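Local coordinates for tetratricopeptide repeat protein (Parabacteroides merdae ATCC 43184, PDB 4R7S) that is of unknown function but, as a tetratricopeptide repeat protein, probably serves as a helical scaffold for binding other proteins or peptides, at residues S22-L27 and R52-L57; T49-R52 and Q58-L61. All blocks are in the same frame, centred on the assembly; numbering follows the deposited sequence.

Both contacts lie near the turn that joins helix 40-52 to helix 57-68, with centres about 7 Å apart. Contact 2 is the helix-to-helix side of that hairpin, where segments 49-52 and 58-61 meet through Ala60 and the aliphatic root of Gln51, much of it buried. Contact 1 ties the turn, 52-57, back to the preceding helix 20-33 chiefly through a salt bridge and hydrogen bonds, and its lysine and glutamine are partly exposed. The two are coupled. Lys56 N probably bonds to Gln51 O (3.0 Å), and the carboxylate of Glu24, on which contact 1 converges, is also reached by Gln51 NE2 of contact 2.

Contact 1: residues S22-L27 and R52-L57; sequences SAEESL and RRQGKL
The carboxylate of Glu24, reaching out from helix 20-33, is gripped by two side chains of the turn between helices 40-52 and 57-68. Gln54 NE2 donates to Glu24 OE1 at 2.8 Å, nearly along the C-O axis, with the amide and carboxylate planes 75° apart. Lys56 and Glu24 approach each other from opposite directions, the lysine chain bent at chi2 and chi3; Lys56 NZ forms a salt bridge to Glu24 OE2 at 3.0 Å from above the carboxylate plane and a weak bond to Glu24 OE1 at 3.2 Å. With CG anti to the backbone nitrogen (chi1 171°) and an extended chain, Glu24 carries its carboxylate out to the turn, and together with Gln54 it bridges the 9.9 Å between their CA atoms.

The close packing belongs to Glu24, which is buried and rests on Leu47 of helix 40-52. On the looser side Gln54 and Lys56 stay partly exposed. Lys28 and Gln51 also bind OE2, while Ile50 O accepts from Gln54 NE2. A buried carboxylate with two lysines and two amides around it is likely to stay ionised, fastening helix 20-33 to the turn that follows helix 40-52, within the tetratricopeptide repeat array.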
loop_
_atom_site.group_PDB
_atom_site.type_symbol
_atom_site.label_atom_id
_atom_site.label_comp_id
_atom_site.label_asym_id
_atom_site.label_seq_id
_atom_site.Cartn_x
_atom_site.Cartn_y
_atom_site.Cartn_z
ATOM N N SER A 22 -15.771 -3.304 20.483
ATOM C CA SER A 22 -16.209 -4.427 21.292
ATOM C C SER A 22 -15.399 -5.691 20.962
ATOM O O SER A 22 -15.009 -6.400 21.888
ATOM C CB SER A 22 -17.695 -4.674 21.096
ATOM O OG SER A 22 -18.466 -3.546 21.464
ATOM N N ALA A 23 -15.105 -5.950 19.679
ATOM C CA ALA A 23 -14.296 -7.113 19.294
ATOM C C ALA A 23 -12.927 -7.091 20.006
ATOM O O ALA A 23 -12.549 -8.100 20.605
ATOM C CB ALA A 23 -14.119 -7.169 17.784
ATOM N N GLU A 24 -12.263 -5.900 20.047
ATOM C CA GLU A 24 -11.000 -5.630 20.749
ATOM C C GLU A 24 -11.085 -5.996 22.235
ATOM O O GLU A 24 -10.182 -6.670 22.755
ATOM C CB GLU A 24 -10.627 -4.146 20.609
ATOM C CG GLU A 24 -9.450 -3.719 21.466
ATOM C CD GLU A 24 -8.709 -2.500 20.971
ATOM O OE1 GLU A 24 -9.140 -1.932 19.942
ATOM O OE2 GLU A 24 -7.693 -2.117 21.603
ATOM N N GLU A 25 -12.156 -5.539 22.913
ATOM C CA GLU A 25 -12.374 -5.794 24.339
ATOM C C GLU A 25 -12.589 -7.276 24.634
ATOM O O GLU A 25 -12.023 -7.781 25.608
ATOM C CB GLU A 25 -13.556 -4.973 24.888
ATOM C CG GLU A 25 -13.148 -3.981 25.970
ATOM C CD GLU A 25 -12.248 -4.528 27.069
ATOM O OE1 GLU A 25 -12.691 -5.438 27.809
ATOM O OE2 GLU A 25 -11.094 -4.051 27.177
ATOM N N SER A 26 -13.371 -7.983 23.784
ATOM C CA SER A 26 -13.605 -9.429 23.945
ATOM C C SER A 26 -12.275 -10.197 23.884
ATOM O O SER A 26 -12.033 -11.053 24.741
ATOM C CB SER A 26 -14.572 -9.947 22.885
ATOM O OG SER A 26 -15.821 -9.296 23.029
ATOM N N LEU A 27 -11.391 -9.819 22.935
ATOM C CA LEU A 27 -10.065 -10.435 22.780
ATOM C C LEU A 27 -9.186 -10.188 24.010
ATOM O O LEU A 27 -8.615 -11.140 24.557
ATOM C CB LEU A 27 -9.362 -9.964 21.498
ATOM C CG LEU A 27 -9.905 -10.612 20.203
ATOM C CD1 LEU A 27 -9.237 -10.062 18.992
ATOM C CD2 LEU A 27 -9.733 -12.096 20.203
ATOM N N ARG A 52 -5.476 -2.099 14.107
ATOM C CA ARG A 52 -5.001 -1.406 12.901
ATOM C C ARG A 52 -6.188 -0.815 12.116
ATOM O O ARG A 52 -6.104 0.324 11.667
ATOM C CB ARG A 52 -4.186 -2.359 12.004
ATOM C CG ARG A 52 -3.437 -1.648 10.881
ATOM C CD ARG A 52 -2.965 -2.613 9.811
ATOM N NE ARG A 52 -2.136 -1.913 8.830
ATOM C CZ ARG A 52 -1.514 -2.483 7.805
ATOM N NH1 ARG A 52 -1.613 -3.791 7.601
ATOM N NH2 ARG A 52 -0.793 -1.751 6.971
ATOM N N ARG A 53 -7.290 -1.583 11.976
ATOM C CA ARG A 53 -8.497 -1.154 11.271
ATOM C C ARG A 53 -9.237 -0.016 12.016
ATOM O O ARG A 53 -10.186 0.544 11.472
ATOM C CB ARG A 53 -9.431 -2.337 11.042
ATOM C CG ARG A 53 -9.001 -3.268 9.911
ATOM C CD ARG A 53 -9.906 -4.473 9.825
ATOM N NE ARG A 53 -11.300 -4.094 9.590
ATOM C CZ ARG A 53 -12.348 -4.879 9.817
ATOM N NH1 ARG A 53 -12.181 -6.100 10.314
ATOM N NH2 ARG A 53 -13.575 -4.445 9.565
ATOM N N GLN A 54 -8.786 0.331 13.234
ATOM C CA GLN A 54 -9.310 1.426 14.045
ATOM C C GLN A 54 -8.392 2.645 13.979
ATOM O O GLN A 54 -8.751 3.719 14.492
ATOM C CB GLN A 54 -9.456 0.992 15.498
ATOM C CG GLN A 54 -10.791 0.347 15.815
ATOM C CD GLN A 54 -10.785 -0.120 17.249
ATOM O OE1 GLN A 54 -11.149 0.616 18.180
ATOM N NE2 GLN A 54 -10.281 -1.320 17.465
ATOM N N GLY A 55 -7.211 2.460 13.377
ATOM C CA GLY A 55 -6.193 3.490 13.263
ATOM C C GLY A 55 -5.262 3.538 14.453
ATOM O O GLY A 55 -4.380 4.400 14.512
ATOM N N LYS A 56 -5.446 2.613 15.424
ATOM C CA LYS A 56 -4.609 2.471 16.624
ATOM C C LYS A 56 -3.325 1.711 16.196
ATOM O O LYS A 56 -3.076 0.563 16.593
ATOM C CB LYS A 56 -5.383 1.746 17.740
ATOM C CG LYS A 56 -6.806 2.250 17.950
ATOM C CD LYS A 56 -7.210 2.202 19.419
ATOM C CE LYS A 56 -8.144 1.074 19.777
ATOM N NZ LYS A 56 -8.191 0.819 21.248
ATOM N N LEU A 57 -2.542 2.371 15.337
ATOM C CA LEU A 57 -1.350 1.835 14.692
ATOM C C LEU A 57 -0.215 1.467 15.676
ATOM O O LEU A 57 0.365 0.387 15.529
ATOM C CB LEU A 57 -0.834 2.815 13.629
ATOM C CG LEU A 57 -1.822 3.274 12.537
ATOM C CD1 LEU A 57 -1.085 4.032 11.433
ATOM C CD2 LEU A 57 -2.609 2.098 11.920
#

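Contact 2: residues T49-R52 and Q58-L61; sequences TIQR and QEAL. With EDO (1,2-ethanediol), chain H.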
loop_
_atom_site.group_PDB
_atom_site.type_symbol
_atom_site.label_atom_id
_atom_site.label_comp_id
_atom_site.label_asym_id
_atom_site.label_seq_id
_atom_site.Cartn_x
_atom_site.Cartn_y
_atom_site.Cartn_z
ATOM N N THR A 49 -4.840 -6.715 14.000
ATOM C CA THR A 49 -5.577 -6.332 12.798
ATOM C C THR A 49 -6.796 -5.459 13.141
ATOM O O THR A 49 -7.019 -4.453 12.454
ATOM C CB THR A 49 -5.966 -7.554 11.984
ATOM O OG1 THR A 49 -4.872 -8.463 11.978
ATOM C CG2 THR A 49 -6.255 -7.202 10.555
ATOM N N ILE A 50 -7.558 -5.831 14.201
ATOM C CA ILE A 50 -8.725 -5.088 14.704
ATOM C C ILE A 50 -8.285 -3.662 15.141
ATOM O O ILE A 50 -8.961 -2.681 14.812
ATOM C CB ILE A 50 -9.393 -5.874 15.860
ATOM C CG1 ILE A 50 -10.128 -7.111 15.317
ATOM C CG2 ILE A 50 -10.320 -4.991 16.700
ATOM C CD1 ILE A 50 -10.399 -8.150 16.331
ATOM N N GLN A 51 -7.141 -3.573 15.848
ATOM C CA GLN A 51 -6.544 -2.327 16.310
ATOM C C GLN A 51 -6.079 -1.473 15.131
ATOM O O GLN A 51 -6.289 -0.262 15.149
ATOM C CB GLN A 51 -5.377 -2.589 17.277
ATOM C CG GLN A 51 -5.846 -3.131 18.622
ATOM C CD GLN A 51 -4.701 -3.372 19.570
ATOM O OE1 GLN A 51 -3.645 -3.881 19.195
ATOM N NE2 GLN A 51 -4.886 -3.017 20.828
ATOM N N ARG A 52 -5.476 -2.099 14.107
ATOM C CA ARG A 52 -5.001 -1.406 12.901
ATOM C C ARG A 52 -6.188 -0.815 12.116
ATOM O O ARG A 52 -6.104 0.324 11.667
ATOM C CB ARG A 52 -4.186 -2.359 12.004
ATOM C CG ARG A 52 -3.437 -1.648 10.881
ATOM C CD ARG A 52 -2.965 -2.613 9.811
ATOM N NE ARG A 52 -2.136 -1.913 8.830
ATOM C CZ ARG A 52 -1.514 -2.483 7.805
ATOM N NH1 ARG A 52 -1.613 -3.791 7.601
ATOM N NH2 ARG A 52 -0.793 -1.751 6.971
ATOM N N GLN A 58 0.091 2.327 16.668
ATOM C CA GLN A 58 1.140 2.015 17.640
ATOM C C GLN A 58 0.747 0.816 18.492
ATOM O O GLN A 58 1.607 -0.027 18.750
ATOM C CB GLN A 58 1.506 3.231 18.533
ATOM C CG GLN A 58 2.419 4.291 17.870
ATOM C CD GLN A 58 3.606 3.754 17.084
ATOM O OE1 GLN A 58 4.378 2.886 17.534
ATOM N NE2 GLN A 58 3.781 4.282 15.882
ATOM N N GLU A 59 -0.550 0.713 18.878
ATOM C CA GLU A 59 -1.110 -0.400 19.674
ATOM C C GLU A 59 -1.041 -1.718 18.898
ATOM O O GLU A 59 -0.626 -2.753 19.443
ATOM C CB GLU A 59 -2.578 -0.122 20.051
ATOM C CG GLU A 59 -2.748 0.623 21.356
ATOM C CD GLU A 59 -3.942 1.553 21.368
ATOM O OE1 GLU A 59 -3.849 2.642 20.755
ATOM O OE2 GLU A 59 -4.971 1.192 21.986
ATOM N N ALA A 60 -1.474 -1.660 17.628
ATOM C CA ALA A 60 -1.476 -2.770 16.688
ATOM C C ALA A 60 -0.070 -3.322 16.540
ATOM O O ALA A 60 0.097 -4.533 16.497
ATOM C CB ALA A 60 -2.001 -2.306 15.344
ATOM N N LEU A 61 0.945 -2.442 16.523
ATOM C CA LEU A 61 2.337 -2.872 16.414
ATOM C C LEU A 61 2.728 -3.689 17.641
ATOM O O LEU A 61 3.376 -4.728 17.490
ATOM C CB LEU A 61 3.289 -1.668 16.202
ATOM C CG LEU A 61 4.806 -1.926 16.259
ATOM C CD1 LEU A 61 5.253 -3.019 15.277
ATOM C CD2 LEU A 61 5.582 -0.639 16.015
HETATM C C1 EDO H . -6.149 -10.467 8.629
HETATM O O1 EDO H . -5.585 -9.574 7.662
HETATM C C2 EDO H . -5.081 -10.912 9.675
HETATM O O2 EDO H . -5.618 -10.841 10.994
HETATM O O HOH W 1 -1.994 -3.513 21.973
#
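Gln51 and Ala60 lie closest across the turn from helix 40-52 to helix 57-68, their CA atoms 5.1 Å apart. The Ala60 methyl fits against the end of helix 40-52: its CB is 3.9 Å from Gln51 CB and 3.7 Å from the backbone N of Arg52. A side chain as small as this methyl lets the two backbones come so near, and Leu84 of helix 75-87 also touches it.

Such close helix packing around a small residue is characteristic of the antiparallel helical hairpin of a tetratricopeptide repeat, in which alanine commonly recurs at the helix interface. The extended chain beyond CG carries the Gln51 amide across the Glu59 side chain at about a right angle, Gln51 CD 3.9 Å from Glu59 CB. Water 1 bridges the two helices, accepting from Gln51 NE2 at 3.1 Å and donating to Glu59 O at 3.0 Å. The amide has further partners: OE1 accepts from Ser63 OG, and NE2 donates to Glu24 OE2 of helix 20-33. Replacing Gln51 by an alanine removes the amide, which is likely to leave Ser63 and the Glu24 carboxylate each one partner short and water 1 bound to Glu59 O without its bridge to helix 40-52. Farther back along helix 40-52, Thr49 OG1 hydrogen-bonds O2 of a 1,2-ethanediol molecule, probably from the crystallisation liquor, at 2.7 Å.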